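Local coordinates for diphthine synthase (Entamoeba histolytica, PDB 3I4T), which probably transfers methyl groups from S-adenosylmethionine to a modified histidine of elongation factor 2 during diphthamide synthesis, as a putative diphthine synthase, at residues I249-M254 / Y286-P291; M235-A240 / C268-A273; D48-E53 / Y70-I75; Y24-G29 / N97-V102. One frame throughout, in Å; residues are numbered along the deposited sequence.

Contact 1. Residues I249-M254 / Y286-P291; sequences IVYGKM and YFKYKP
Ile249 opens the contact by laying its CG2 methyl over one face of the Phe287 ring. Ile249 CG2 stands 3.8 Å from the centroid of the Phe287 ring, 23° off the normal and offset toward the rim, a CH-pi contact; CG2 is anti to the backbone N of Ile249, with CG1 beside that N (chi1 -60°), and CD1 reaches on to CZ at the far end of the ring. The opposite face of the ring carries CB of Tyr286, so the phenyl group is sandwiched between two aliphatic groups. Val250 turns its CB away from the loop, yet its CG1 still meets CB of Tyr289 at 3.8 Å and lies at the edge of that tyrosine ring. Tyr251 is where the backbones join. Its N donates to Phe287 O (2.8 Å) in a nearly straight bond, 176° at the hydrogen, with the donor well above the carbonyl plane. Its O accepts from Tyr289 N at 2.9 Å, a more bent bond, and also takes a CA-H...O contact from Lys288 CA. These bonds flank a single bridge between Tyr251 and Lys288, whose CD lies obliquely beside the phenol ring, 4.2 Å from Tyr251 CD2. At Gly252 the backbone CA passes 4.2 Å from Tyr289 CB. The C-terminal loop that follows helix 278-284 thus binds one edge of strand 248-253, while Val250 and Gly252 bond to strand 235-240 along the other; the Tyr251 side chain packs against Leu281 and Leu284 of that helix.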
loop_
_atom_site.group_PDB
_atom_site.type_symbol
_atom_site.label_atom_id
_atom_site.label_comp_id
_atom_site.label_asym_id
_atom_site.label_seq_id
_atom_site.Cartn_x
_atom_site.Cartn_y
_atom_site.Cartn_z
ATOM N N ILE A 249 -8.667 4.561 -16.338
ATOM C CA ILE A 249 -8.028 5.743 -15.752
ATOM C C ILE A 249 -8.168 6.937 -16.692
ATOM O O ILE A 249 -7.756 6.859 -17.850
ATOM C CB ILE A 249 -6.521 5.511 -15.492
ATOM C CG1 ILE A 249 -6.300 4.345 -14.530
ATOM C CG2 ILE A 249 -5.849 6.774 -14.965
ATOM C CD1 ILE A 249 -4.845 3.940 -14.407
ATOM N N VAL A 250 -8.744 8.036 -16.199
ATOM C CA VAL A 250 -8.885 9.252 -16.997
ATOM C C VAL A 250 -8.311 10.422 -16.247
ATOM O O VAL A 250 -8.637 10.633 -15.087
ATOM C CB VAL A 250 -10.367 9.573 -17.358
ATOM C CG1 VAL A 250 -10.444 10.748 -18.310
ATOM C CG2 VAL A 250 -11.027 8.384 -18.002
ATOM N N TYR A 251 -7.459 11.185 -16.928
ATOM C CA TYR A 251 -6.866 12.409 -16.389
ATOM C C TYR A 251 -7.468 13.609 -17.108
ATOM O O TYR A 251 -7.330 13.749 -18.327
ATOM C CB TYR A 251 -5.361 12.370 -16.601
ATOM C CG TYR A 251 -4.573 13.584 -16.113
ATOM C CD1 TYR A 251 -4.628 13.992 -14.788
ATOM C CD2 TYR A 251 -3.734 14.286 -16.988
ATOM C CE1 TYR A 251 -3.893 15.078 -14.351
ATOM C CE2 TYR A 251 -2.989 15.367 -16.562
ATOM C CZ TYR A 251 -3.072 15.758 -15.244
ATOM O OH TYR A 251 -2.331 16.834 -14.812
ATOM N N GLY A 252 -8.136 14.473 -16.357
ATOM C CA GLY A 252 -8.802 15.620 -16.959
ATOM C C GLY A 252 -9.416 16.560 -15.941
ATOM O O GLY A 252 -9.299 16.348 -14.724
ATOM N N LYS A 253 -10.070 17.601 -16.455
ATOM C CA LYS A 253 -10.697 18.626 -15.632
ATOM C C LYS A 253 -11.854 18.055 -14.835
ATOM O O LYS A 253 -12.512 17.115 -15.267
ATOM C CB LYS A 253 -11.186 19.801 -16.494
ATOM C CG LYS A 253 -10.119 20.437 -17.364
ATOM C CD LYS A 253 -10.447 21.883 -17.726
ATOM C CE LYS A 253 -9.663 22.356 -18.963
ATOM N NZ LYS A 253 -10.467 22.162 -20.225
ATOM N N MET A 254 -12.106 18.643 -13.672
ATOM C CA MET A 254 -13.244 18.269 -12.841
ATOM C C MET A 254 -14.561 18.380 -13.581
ATOM O O MET A 254 -15.398 17.489 -13.454
ATOM C CB MET A 254 -13.268 19.079 -11.545
ATOM C CG MET A 254 -12.047 18.787 -10.674
ATOM S SD MET A 254 -12.220 19.134 -8.906
ATOM C CE MET A 254 -13.241 17.755 -8.399
ATOM N N TYR A 286 -0.906 9.754 -20.912
ATOM C CA TYR A 286 -1.497 8.539 -21.481
ATOM C C TYR A 286 -2.991 8.358 -21.193
ATOM O O TYR A 286 -3.663 7.571 -21.875
ATOM C CB TYR A 286 -0.745 7.301 -20.987
ATOM C CG TYR A 286 0.649 7.183 -21.554
ATOM C CD1 TYR A 286 0.868 6.632 -22.837
ATOM C CD2 TYR A 286 1.756 7.614 -20.823
ATOM C CE1 TYR A 286 2.160 6.513 -23.363
ATOM C CE2 TYR A 286 3.052 7.503 -21.344
ATOM C CZ TYR A 286 3.244 6.956 -22.606
ATOM O OH TYR A 286 4.520 6.849 -23.111
ATOM N N PHE A 287 -3.504 9.068 -20.186
ATOM C CA PHE A 287 -4.888 8.915 -19.761
ATOM C C PHE A 287 -5.675 10.193 -19.971
ATOM O O PHE A 287 -6.796 10.302 -19.496
ATOM C CB PHE A 287 -4.976 8.488 -18.289
ATOM C CG PHE A 287 -4.026 7.395 -17.912
ATOM C CD1 PHE A 287 -4.140 6.125 -18.478
ATOM C CD2 PHE A 287 -3.013 7.633 -16.985
ATOM C CE1 PHE A 287 -3.248 5.107 -18.138
ATOM C CE2 PHE A 287 -2.112 6.624 -16.630
ATOM C CZ PHE A 287 -2.227 5.358 -17.209
ATOM N N LYS A 288 -5.077 11.146 -20.679
ATOM C CA LYS A 288 -5.691 12.442 -20.947
ATOM C C LYS A 288 -7.084 12.313 -21.564
ATOM O O LYS A 288 -7.295 11.500 -22.466
ATOM C CB LYS A 288 -4.793 13.250 -21.885
ATOM C CG LYS A 288 -5.050 14.736 -21.895
ATOM C CD LYS A 288 -4.063 15.446 -21.002
ATOM C CE LYS A 288 -4.052 16.940 -21.270
ATOM N NZ LYS A 288 -2.956 17.580 -20.482
ATOM N N TYR A 289 -8.019 13.132 -21.080
ATOM C CA TYR A 289 -9.418 13.113 -21.525
ATOM C C TYR A 289 -9.654 13.677 -22.949
ATOM O O TYR A 289 -9.088 14.716 -23.325
ATOM C CB TYR A 289 -10.324 13.845 -20.502
ATOM C CG TYR A 289 -11.731 14.125 -21.012
ATOM C CD1 TYR A 289 -12.738 13.167 -20.894
ATOM C CD2 TYR A 289 -12.042 15.337 -21.644
ATOM C CE1 TYR A 289 -14.019 13.404 -21.376
ATOM C CE2 TYR A 289 -13.324 15.584 -22.131
ATOM C CZ TYR A 289 -14.305 14.604 -21.993
ATOM O OH TYR A 289 -15.574 14.825 -22.472
ATOM N N LYS A 290 -10.518 12.984 -23.703
ATOM C CA LYS A 290 -11.046 13.423 -25.019
ATOM C C LYS A 290 -12.427 12.769 -25.284
ATOM O O LYS A 290 -12.723 11.712 -24.702
ATOM C CB LYS A 290 -10.062 13.062 -26.142
ATOM N N PRO A 291 -13.292 13.391 -26.134
ATOM C CA PRO A 291 -13.177 14.680 -26.832
ATOM C C PRO A 291 -13.949 15.805 -26.133
ATOM O O PRO A 291 -13.347 16.645 -25.447
ATOM C CB PRO A 291 -13.797 14.386 -28.214
ATOM C CG PRO A 291 -14.552 13.048 -28.063
ATOM C CD PRO A 291 -14.485 12.660 -26.607
#

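Contact 2. Residues M235-A240 / C268-A273; sequences MVVGMA and CLLIPA
Leu270 N donates to Val237 O over 2.8 Å, and the same oxygen also receives a CA-H...O contact from Leu269 CA and has Leu269 CD1 3.4 Å away. Val237 N returns a bond to Leu270 O, which makes Val237 and Leu270 an antiparallel hydrogen-bonded pair. Met239 and Cys268 form the next such pair, with Met239 N to Cys268 O and Cys268 N to Met239 O both 2.9 Å. Gly238 and Leu269 make the non-hydrogen-bonded pair between them. On the face of Val237, Met239, Cys268 and Leu270, the two CB atoms of Val237 and Leu270 meet at 3.8 Å. With CG anti to the carbonyl carbon (chi1 -58°) and the chain extended at chi2 (-176°), Met239 brings SD to 3.5 Å from Leu270 CD1. Leu269 CD1 also rests on Val236 CG2 at 3.8 Å. Where the pairing ends, Pro272 CD sits 3.5 Å from Met235 O. Within the mixed sheet, strand 235-240 pairs antiparallel with 248-253 along its other edge, strand 267-271 pairs likewise with 180-187, and helix 211-225 packs Cys214 and Leu218 against Leu269.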
loop_
_atom_site.group_PDB
_atom_site.type_symbol
_atom_site.label_atom_id
_atom_site.label_comp_id
_atom_site.label_asym_id
_atom_site.label_seq_id
_atom_site.Cartn_x
_atom_site.Cartn_y
_atom_site.Cartn_z
ATOM N N MET A 235 -7.096 19.710 -12.848
ATOM C CA MET A 235 -6.838 18.415 -13.490
ATOM C C MET A 235 -6.714 17.329 -12.433
ATOM O O MET A 235 -5.850 17.396 -11.552
ATOM C CB MET A 235 -5.557 18.453 -14.343
ATOM C CG MET A 235 -5.572 19.424 -15.531
ATOM S SD MET A 235 -6.614 18.887 -16.920
ATOM C CE MET A 235 -5.549 17.686 -17.718
ATOM N N VAL A 236 -7.577 16.327 -12.526
ATOM C CA VAL A 236 -7.626 15.260 -11.544
ATOM C C VAL A 236 -7.677 13.935 -12.264
ATOM O O VAL A 236 -7.795 13.883 -13.490
ATOM C CB VAL A 236 -8.857 15.373 -10.614
ATOM C CG1 VAL A 236 -8.787 16.659 -9.777
ATOM C CG2 VAL A 236 -10.169 15.297 -11.419
ATOM N N VAL A 237 -7.597 12.863 -11.489
ATOM C CA VAL A 237 -7.467 11.534 -12.035
ATOM C C VAL A 237 -8.627 10.703 -11.510
ATOM O O VAL A 237 -8.703 10.423 -10.309
ATOM C CB VAL A 237 -6.123 10.884 -11.616
ATOM C CG1 VAL A 237 -5.869 9.594 -12.398
ATOM C CG2 VAL A 237 -4.961 11.866 -11.798
ATOM N N GLY A 238 -9.536 10.337 -12.412
ATOM C CA GLY A 238 -10.619 9.440 -12.087
ATOM C C GLY A 238 -10.111 8.039 -12.321
ATOM O O GLY A 238 -9.474 7.765 -13.346
ATOM N N MET A 239 -10.365 7.151 -11.366
ATOM C CA MET A 239 -9.912 5.779 -11.496
ATOM C C MET A 239 -11.009 4.807 -11.141
ATOM O O MET A 239 -11.625 4.910 -10.082
ATOM C CB MET A 239 -8.683 5.535 -10.623
ATOM C CG MET A 239 -7.520 6.469 -10.958
ATOM S SD MET A 239 -6.077 6.076 -9.990
ATOM C CE MET A 239 -5.378 4.718 -10.922
ATOM N N ALA A 240 -11.249 3.862 -12.041
ATOM C CA ALA A 240 -12.259 2.840 -11.833
ATOM C C ALA A 240 -11.629 1.463 -11.972
ATOM O O ALA A 240 -10.835 1.229 -12.877
ATOM C CB ALA A 240 -13.393 3.014 -12.836
ATOM N N CYS A 268 -12.362 5.657 -7.350
ATOM C CA CYS A 268 -11.715 6.642 -6.493
ATOM C C CYS A 268 -11.091 7.761 -7.322
ATOM O O CYS A 268 -10.949 7.642 -8.541
ATOM C CB CYS A 268 -10.656 6.006 -5.588
ATOM S SG CYS A 268 -9.253 5.352 -6.483
ATOM N N LEU A 269 -10.706 8.833 -6.636
ATOM C CA LEU A 269 -10.218 10.043 -7.261
ATOM C C LEU A 269 -8.844 10.414 -6.721
ATOM O O LEU A 269 -8.574 10.270 -5.527
ATOM C CB LEU A 269 -11.200 11.187 -6.969
ATOM C CG LEU A 269 -10.970 12.516 -7.676
ATOM C CD1 LEU A 269 -11.177 12.372 -9.165
ATOM C CD2 LEU A 269 -11.899 13.556 -7.115
ATOM N N LEU A 270 -7.977 10.890 -7.604
ATOM C CA LEU A 270 -6.692 11.432 -7.185
ATOM C C LEU A 270 -6.619 12.914 -7.497
ATOM O O LEU A 270 -6.841 13.341 -8.637
ATOM C CB LEU A 270 -5.527 10.703 -7.850
ATOM C CG LEU A 270 -5.525 9.172 -7.884
ATOM C CD1 LEU A 270 -4.255 8.695 -8.582
ATOM C CD2 LEU A 270 -5.644 8.552 -6.508
ATOM N N ILE A 271 -6.330 13.695 -6.467
ATOM C CA ILE A 271 -6.145 15.112 -6.631
ATOM C C ILE A 271 -4.660 15.422 -6.475
ATOM O O ILE A 271 -4.144 15.469 -5.351
ATOM C CB ILE A 271 -6.993 15.938 -5.630
ATOM C CG1 ILE A 271 -8.475 15.550 -5.731
ATOM C CG2 ILE A 271 -6.793 17.438 -5.891
ATOM C CD1 ILE A 271 -9.365 16.177 -4.649
ATOM N N PRO A 272 -3.964 15.615 -7.610
ATOM C CA PRO A 272 -2.527 15.884 -7.617
ATOM C C PRO A 272 -2.186 17.135 -6.826
ATOM O O PRO A 272 -3.029 18.013 -6.704
ATOM C CB PRO A 272 -2.218 16.118 -9.101
ATOM C CG PRO A 272 -3.313 15.416 -9.850
ATOM C CD PRO A 272 -4.527 15.498 -8.972
ATOM N N ALA A 273 -0.963 17.217 -6.295
ATOM C CA ALA A 273 -0.431 18.483 -5.747
ATOM C C ALA A 273 -0.423 19.599 -6.813
ATOM O O ALA A 273 -0.429 19.304 -8.002
ATOM C CB ALA A 273 0.981 18.265 -5.206
#

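Contact 3. Residues D48-E53 / Y70-I75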
loop_
_atom_site.group_PDB
_atom_site.type_symbol
_atom_site.label_atom_id
_atom_site.label_comp_id
_atom_site.label_asym_id
_atom_site.label_seq_id
_atom_site.Cartn_x
_atom_site.Cartn_y
_atom_site.Cartn_z
ATOM N N ASP A 48 -10.845 -24.465 9.304
ATOM C CA ASP A 48 -12.077 -25.230 9.413
ATOM C C ASP A 48 -13.264 -24.420 8.899
ATOM O O ASP A 48 -14.229 -24.986 8.381
ATOM C CB ASP A 48 -12.313 -25.678 10.860
ATOM C CG ASP A 48 -11.069 -26.283 11.496
ATOM O OD1 ASP A 48 -10.628 -25.759 12.545
ATOM O OD2 ASP A 48 -10.523 -27.267 10.943
ATOM N N LEU A 49 -13.193 -23.099 9.045
ATOM C CA LEU A 49 -14.275 -22.220 8.606
ATOM C C LEU A 49 -13.704 -21.025 7.869
ATOM O O LEU A 49 -12.685 -20.465 8.278
ATOM C CB LEU A 49 -15.116 -21.748 9.797
ATOM C CG LEU A 49 -15.946 -22.777 10.580
ATOM C CD1 LEU A 49 -16.204 -22.269 11.981
ATOM C CD2 LEU A 49 -17.275 -23.143 9.892
ATOM N N VAL A 50 -14.361 -20.636 6.781
ATOM C CA VAL A 50 -13.879 -19.543 5.949
ATOM C C VAL A 50 -14.976 -18.510 5.728
ATOM O O VAL A 50 -16.014 -18.805 5.142
ATOM C CB VAL A 50 -13.348 -20.050 4.588
ATOM C CG1 VAL A 50 -12.735 -18.896 3.788
ATOM C CG2 VAL A 50 -12.331 -21.163 4.785
ATOM N N PHE A 51 -14.744 -17.297 6.200
ATOM C CA PHE A 51 -15.723 -16.236 6.058
ATOM C C PHE A 51 -15.261 -15.210 5.046
ATOM O O PHE A 51 -14.067 -14.908 4.940
ATOM C CB PHE A 51 -15.973 -15.536 7.388
ATOM C CG PHE A 51 -16.628 -16.401 8.423
ATOM C CD1 PHE A 51 -17.996 -16.307 8.656
ATOM C CD2 PHE A 51 -15.875 -17.300 9.181
ATOM C CE1 PHE A 51 -18.613 -17.106 9.629
ATOM C CE2 PHE A 51 -16.469 -18.100 10.151
ATOM C CZ PHE A 51 -17.844 -18.003 10.380
ATOM N N LEU A 52 -16.226 -14.689 4.295
ATOM C CA LEU A 52 -16.006 -13.545 3.436
ATOM C C LEU A 52 -16.727 -12.346 4.003
ATOM O O LEU A 52 -17.922 -12.412 4.304
ATOM C CB LEU A 52 -16.544 -13.807 2.036
ATOM C CG LEU A 52 -15.712 -14.609 1.042
ATOM C CD1 LEU A 52 -16.569 -14.911 -0.162
ATOM C CD2 LEU A 52 -14.478 -13.850 0.607
ATOM N N GLU A 53 -15.986 -11.257 4.156
ATOM C CA GLU A 53 -16.568 -9.938 4.325
ATOM C C GLU A 53 -17.470 -9.664 3.111
ATOM O O GLU A 53 -17.045 -9.829 1.978
ATOM C CB GLU A 53 -15.439 -8.916 4.403
ATOM C CG GLU A 53 -15.871 -7.494 4.638
ATOM C CD GLU A 53 -14.760 -6.503 4.354
ATOM O OE1 GLU A 53 -14.080 -6.618 3.301
ATOM O OE2 GLU A 53 -14.579 -5.595 5.191
ATOM N N TYR A 70 -11.164 -23.055 -4.013
ATOM C CA TYR A 70 -10.613 -23.353 -2.685
ATOM C C TYR A 70 -10.765 -24.823 -2.272
ATOM O O TYR A 70 -10.047 -25.290 -1.392
ATOM C CB TYR A 70 -11.258 -22.485 -1.592
ATOM C CG TYR A 70 -11.065 -20.989 -1.703
ATOM C CD1 TYR A 70 -9.977 -20.439 -2.393
ATOM C CD2 TYR A 70 -11.957 -20.120 -1.080
ATOM C CE1 TYR A 70 -9.803 -19.065 -2.481
ATOM C CE2 TYR A 70 -11.792 -18.741 -1.160
ATOM C CZ TYR A 70 -10.711 -18.219 -1.860
ATOM O OH TYR A 70 -10.553 -16.852 -1.936
ATOM N N GLY A 71 -11.715 -25.533 -2.889
ATOM C CA GLY A 71 -12.107 -26.873 -2.447
ATOM C C GLY A 71 -12.844 -26.887 -1.109
ATOM O O GLY A 71 -12.901 -27.922 -0.441
ATOM N N LYS A 72 -13.422 -25.746 -0.727
ATOM C CA LYS A 72 -14.085 -25.575 0.567
ATOM C C LYS A 72 -15.356 -24.758 0.422
ATOM O O LYS A 72 -15.485 -23.978 -0.514
ATOM C CB LYS A 72 -13.166 -24.829 1.542
ATOM C CG LYS A 72 -12.221 -25.705 2.351
ATOM C CD LYS A 72 -11.778 -24.981 3.608
ATOM C CE LYS A 72 -10.605 -25.677 4.253
ATOM N NZ LYS A 72 -10.947 -26.974 4.894
ATOM N N LYS A 73 -16.285 -24.924 1.362
ATOM C CA LYS A 73 -17.450 -24.049 1.440
ATOM C C LYS A 73 -17.064 -22.758 2.139
ATOM O O LYS A 73 -16.275 -22.763 3.082
ATOM C CB LYS A 73 -18.629 -24.716 2.166
ATOM C CG LYS A 73 -19.423 -25.746 1.335
ATOM C CD LYS A 73 -19.354 -25.476 -0.172
ATOM C CE LYS A 73 -20.594 -25.963 -0.921
ATOM N NZ LYS A 73 -21.623 -24.881 -1.063
ATOM N N VAL A 74 -17.637 -21.659 1.666
ATOM C CA VAL A 74 -17.332 -20.324 2.163
ATOM C C VAL A 74 -18.596 -19.681 2.742
ATOM O O VAL A 74 -19.690 -19.877 2.214
ATOM C CB VAL A 74 -16.719 -19.462 1.015
ATOM C CG1 VAL A 74 -17.145 -18.012 1.097
ATOM C CG2 VAL A 74 -15.201 -19.594 1.002
ATOM N N ILE A 75 -18.448 -18.925 3.826
ATOM C CA ILE A 75 -19.595 -18.238 4.424
ATOM C C ILE A 75 -19.563 -16.727 4.183
ATOM O O ILE A 75 -18.594 -16.052 4.519
ATOM C CB ILE A 75 -19.739 -18.556 5.929
ATOM C CG1 ILE A 75 -20.018 -20.051 6.127
ATOM C CG2 ILE A 75 -20.854 -17.720 6.552
ATOM C CD1 ILE A 75 -19.644 -20.584 7.490
HETATM O O HOH W 1 -16.371 -22.233 5.645
#
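Val50 O accepts from Ile75 N, and Ile75 O from Leu52 N, the pattern of a parallel bridge between Phe51 and Ile75 at the end of a beta-alpha-beta crossover: strand 49-52, helix 63-70, then edge strand 75-76 of the parallel sheet. Both bonds are short and nearly straight: Ile75 N to Val50 O is 2.8 Å and Leu52 N to Ile75 O 2.7 Å, with angles at the hydrogen of 172° and 170°. The same two oxygens take CA-H...O contacts, Val50 O from Val74 CA and Ile75 O from Phe51 CA. Among the apolar groups, Val74 spreads its methyls over two neighbours, CG1 to Leu52 CD1 and CG2 to Val50 CG1, the latter at 3.8 Å. Phe51 and Ile75 share one face of the sheet and lie side by side pointing the same way, with Ile75 CG2 3.8 Å from Phe51 CD1, oblique to the ring. Lys72 uses its aliphatic part, its chain crossing Val50 at about a right angle and CD lying 4.0 Å from Val50 CG2. Before the bridge, where the 72-74 loop draws away from strand 49-52, water takes over from direct pairing: one molecule accepts from Val50 N at 2.8 Å and donates to Lys73 O at 2.6 Å.

Contact 4. Residues Y24-G29 / N97-V102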
loop_
_atom_site.group_PDB
_atom_site.type_symbol
_atom_site.label_atom_id
_atom_site.label_comp_id
_atom_site.label_asym_id
_atom_site.label_seq_id
_atom_site.Cartn_x
_atom_site.Cartn_y
_atom_site.Cartn_z
ATOM N N TYR A 24 -7.313 -16.126 11.068
ATOM C CA TYR A 24 -6.546 -15.667 9.933
ATOM C C TYR A 24 -7.304 -14.564 9.222
ATOM O O TYR A 24 -8.427 -14.774 8.774
ATOM C CB TYR A 24 -6.303 -16.818 8.966
ATOM C CG TYR A 24 -5.219 -17.776 9.381
ATOM C CD1 TYR A 24 -5.490 -18.849 10.241
ATOM C CD2 TYR A 24 -3.919 -17.629 8.889
ATOM C CE1 TYR A 24 -4.481 -19.742 10.613
ATOM C CE2 TYR A 24 -2.905 -18.511 9.249
ATOM C CZ TYR A 24 -3.188 -19.560 10.111
ATOM O OH TYR A 24 -2.172 -20.416 10.456
ATOM N N ILE A 25 -6.701 -13.384 9.131
ATOM C CA ILE A 25 -7.284 -12.317 8.327
ATOM C C ILE A 25 -6.456 -12.195 7.066
ATOM O O ILE A 25 -5.259 -11.876 7.119
ATOM C CB ILE A 25 -7.378 -10.967 9.054
ATOM C CG1 ILE A 25 -7.914 -11.153 10.478
ATOM C CG2 ILE A 25 -8.266 -10.020 8.256
ATOM C CD1 ILE A 25 -8.057 -9.854 11.272
ATOM N N ILE A 26 -7.112 -12.463 5.936
ATOM C CA ILE A 26 -6.432 -12.652 4.666
ATOM C C ILE A 26 -6.887 -11.663 3.585
ATOM O O ILE A 26 -8.074 -11.591 3.254
ATOM C CB ILE A 26 -6.604 -14.098 4.166
ATOM C CG1 ILE A 26 -6.198 -15.098 5.264
ATOM C CG2 ILE A 26 -5.790 -14.319 2.903
ATOM C CD1 ILE A 26 -6.898 -16.447 5.188
ATOM N N GLY A 27 -5.921 -10.914 3.039
ATOM C CA GLY A 27 -6.170 -9.976 1.948
ATOM C C GLY A 27 -6.291 -10.720 0.637
ATOM O O GLY A 27 -5.407 -11.508 0.285
ATOM N N LEU A 28 -7.379 -10.468 -0.093
ATOM C CA LEU A 28 -7.641 -11.195 -1.337
ATOM C C LEU A 28 -7.046 -10.549 -2.592
ATOM O O LEU A 28 -7.020 -11.162 -3.664
ATOM C CB LEU A 28 -9.137 -11.436 -1.517
ATOM C CG LEU A 28 -9.797 -12.380 -0.497
ATOM C CD1 LEU A 28 -11.293 -12.299 -0.624
ATOM C CD2 LEU A 28 -9.326 -13.819 -0.633
ATOM N N GLY A 29 -6.554 -9.325 -2.463
ATOM C CA GLY A 29 -6.170 -8.551 -3.636
ATOM C C GLY A 29 -7.366 -7.763 -4.138
ATOM O O GLY A 29 -8.349 -7.604 -3.422
ATOM N N ASN A 97 -9.336 -23.022 13.861
ATOM C CA ASN A 97 -8.736 -22.131 12.862
ATOM C C ASN A 97 -9.796 -21.575 11.918
ATOM O O ASN A 97 -10.413 -22.313 11.151
ATOM C CB ASN A 97 -7.654 -22.847 12.059
ATOM C CG ASN A 97 -6.516 -23.333 12.922
ATOM O OD1 ASN A 97 -5.745 -22.540 13.462
ATOM N ND2 ASN A 97 -6.401 -24.646 13.058
ATOM N N VAL A 98 -9.996 -20.265 11.996
ATOM C CA VAL A 98 -11.019 -19.562 11.244
ATOM C C VAL A 98 -10.328 -18.551 10.329
ATOM O O VAL A 98 -9.348 -17.919 10.724
ATOM C CB VAL A 98 -12.004 -18.839 12.203
ATOM C CG1 VAL A 98 -12.976 -17.934 11.442
ATOM C CG2 VAL A 98 -12.765 -19.855 13.058
ATOM N N ALA A 99 -10.827 -18.424 9.103
ATOM C CA ALA A 99 -10.279 -17.468 8.147
ATOM C C ALA A 99 -11.315 -16.411 7.808
ATOM O O ALA A 99 -12.485 -16.729 7.566
ATOM C CB ALA A 99 -9.820 -18.174 6.885
ATOM N N LEU A 100 -10.886 -15.155 7.827
ATOM C CA LEU A 100 -11.705 -14.051 7.347
ATOM C C LEU A 100 -11.054 -13.443 6.116
ATOM O O LEU A 100 -9.910 -13.014 6.157
ATOM C CB LEU A 100 -11.908 -12.990 8.434
ATOM C CG LEU A 100 -12.634 -11.698 8.018
ATOM C CD1 LEU A 100 -14.037 -11.959 7.426
ATOM C CD2 LEU A 100 -12.712 -10.728 9.185
ATOM N N LEU A 101 -11.803 -13.404 5.026
ATOM C CA LEU A 101 -11.291 -12.929 3.756
ATOM C C LEU A 101 -11.812 -11.527 3.445
ATOM O O LEU A 101 -13.017 -11.277 3.494
ATOM C CB LEU A 101 -11.674 -13.906 2.645
ATOM C CG LEU A 101 -11.361 -15.397 2.811
ATOM C CD1 LEU A 101 -11.628 -16.138 1.512
ATOM C CD2 LEU A 101 -9.923 -15.604 3.263
ATOM N N VAL A 102 -10.898 -10.612 3.135
ATOM C CA VAL A 102 -11.251 -9.210 2.899
ATOM C C VAL A 102 -10.678 -8.760 1.566
ATOM O O VAL A 102 -9.617 -9.234 1.169
ATOM C CB VAL A 102 -10.752 -8.274 4.044
ATOM C CG1 VAL A 102 -11.261 -8.740 5.391
ATOM C CG2 VAL A 102 -9.233 -8.182 4.077
#
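Ile26 and Leu101 lie side by side and point the same way in the tightly packed part of the contact, Ile26 CD1 touching Leu101 CD2 at 3.7 Å. Ile26 CG1 and Leu101 CG both stand anti to the carbonyl carbon (chi1 -52° in each), which keeps the two chains abreast. The same Ile26 CD1 reaches back to Ala99 CB at 3.8 Å. Leu28, just past the strand end, crosses Leu101 at about a right angle: its CD1 lies 3.7 Å from Leu101 CB, and its CD2 meets Leu101 CD1. Five backbone bonds run beneath this cluster: Tyr24 N to Val98 O (2.7 Å), Leu100 N to Tyr24 O, Ile26 N to Leu100 O, Val102 N to Ile26 O, and Leu28 N to Val102 O at 2.9 Å. The pairing is parallel and joins the central strand, 97-102, to its neighbour 22-27 in the five-stranded parallel sheet of this tetrapyrrole methylase family protein; strand 126-129 lies beyond 22-27, and strand 49-52 beyond 97-102. Ala43 of helix 38-46 lies against Tyr24 and Ile26, and its Val44 against Leu101. On the face of Ile25, Leu100 and Val102 the touch is sparser, Ile25 CG2 and Val102 CG1 being 4.3 Å apart, and Gly27 brings no side chain. The end at Tyr24 and Asn97 faces solvent more: the Tyr24 backbone is firmly bonded, but the outer ring is held loosely. Val98 O lies at the edge of the Tyr24 ring, in its plane, 4.0 Å from CD1, while the Asn97 side chain runs loosely alongside the phenol.

The four contacts fall into two groups on opposite sides of the chain's centre. Contacts 1 and 2, centres 10 Å apart, share the mixed sheet: strands 235-240 and 248-253 are adjacent, with probable hydrogen bonds from Gly238 N to Val250 O and from Val236 N to Gly252 O, both 2.8 Å. Contacts 3 and 4, centres about 9 Å apart, share the parallel sheet, where Phe51 N probably bonds to Ala99 O; contact 3 is nested in the loop that contact 4 closes. Between the groups, contacts 2 and 4 come nearest, about 13 Å between closest atoms. In relatives the S-adenosylmethionine site lies in the cleft between two domains, here probably those of the parallel and mixed sheets.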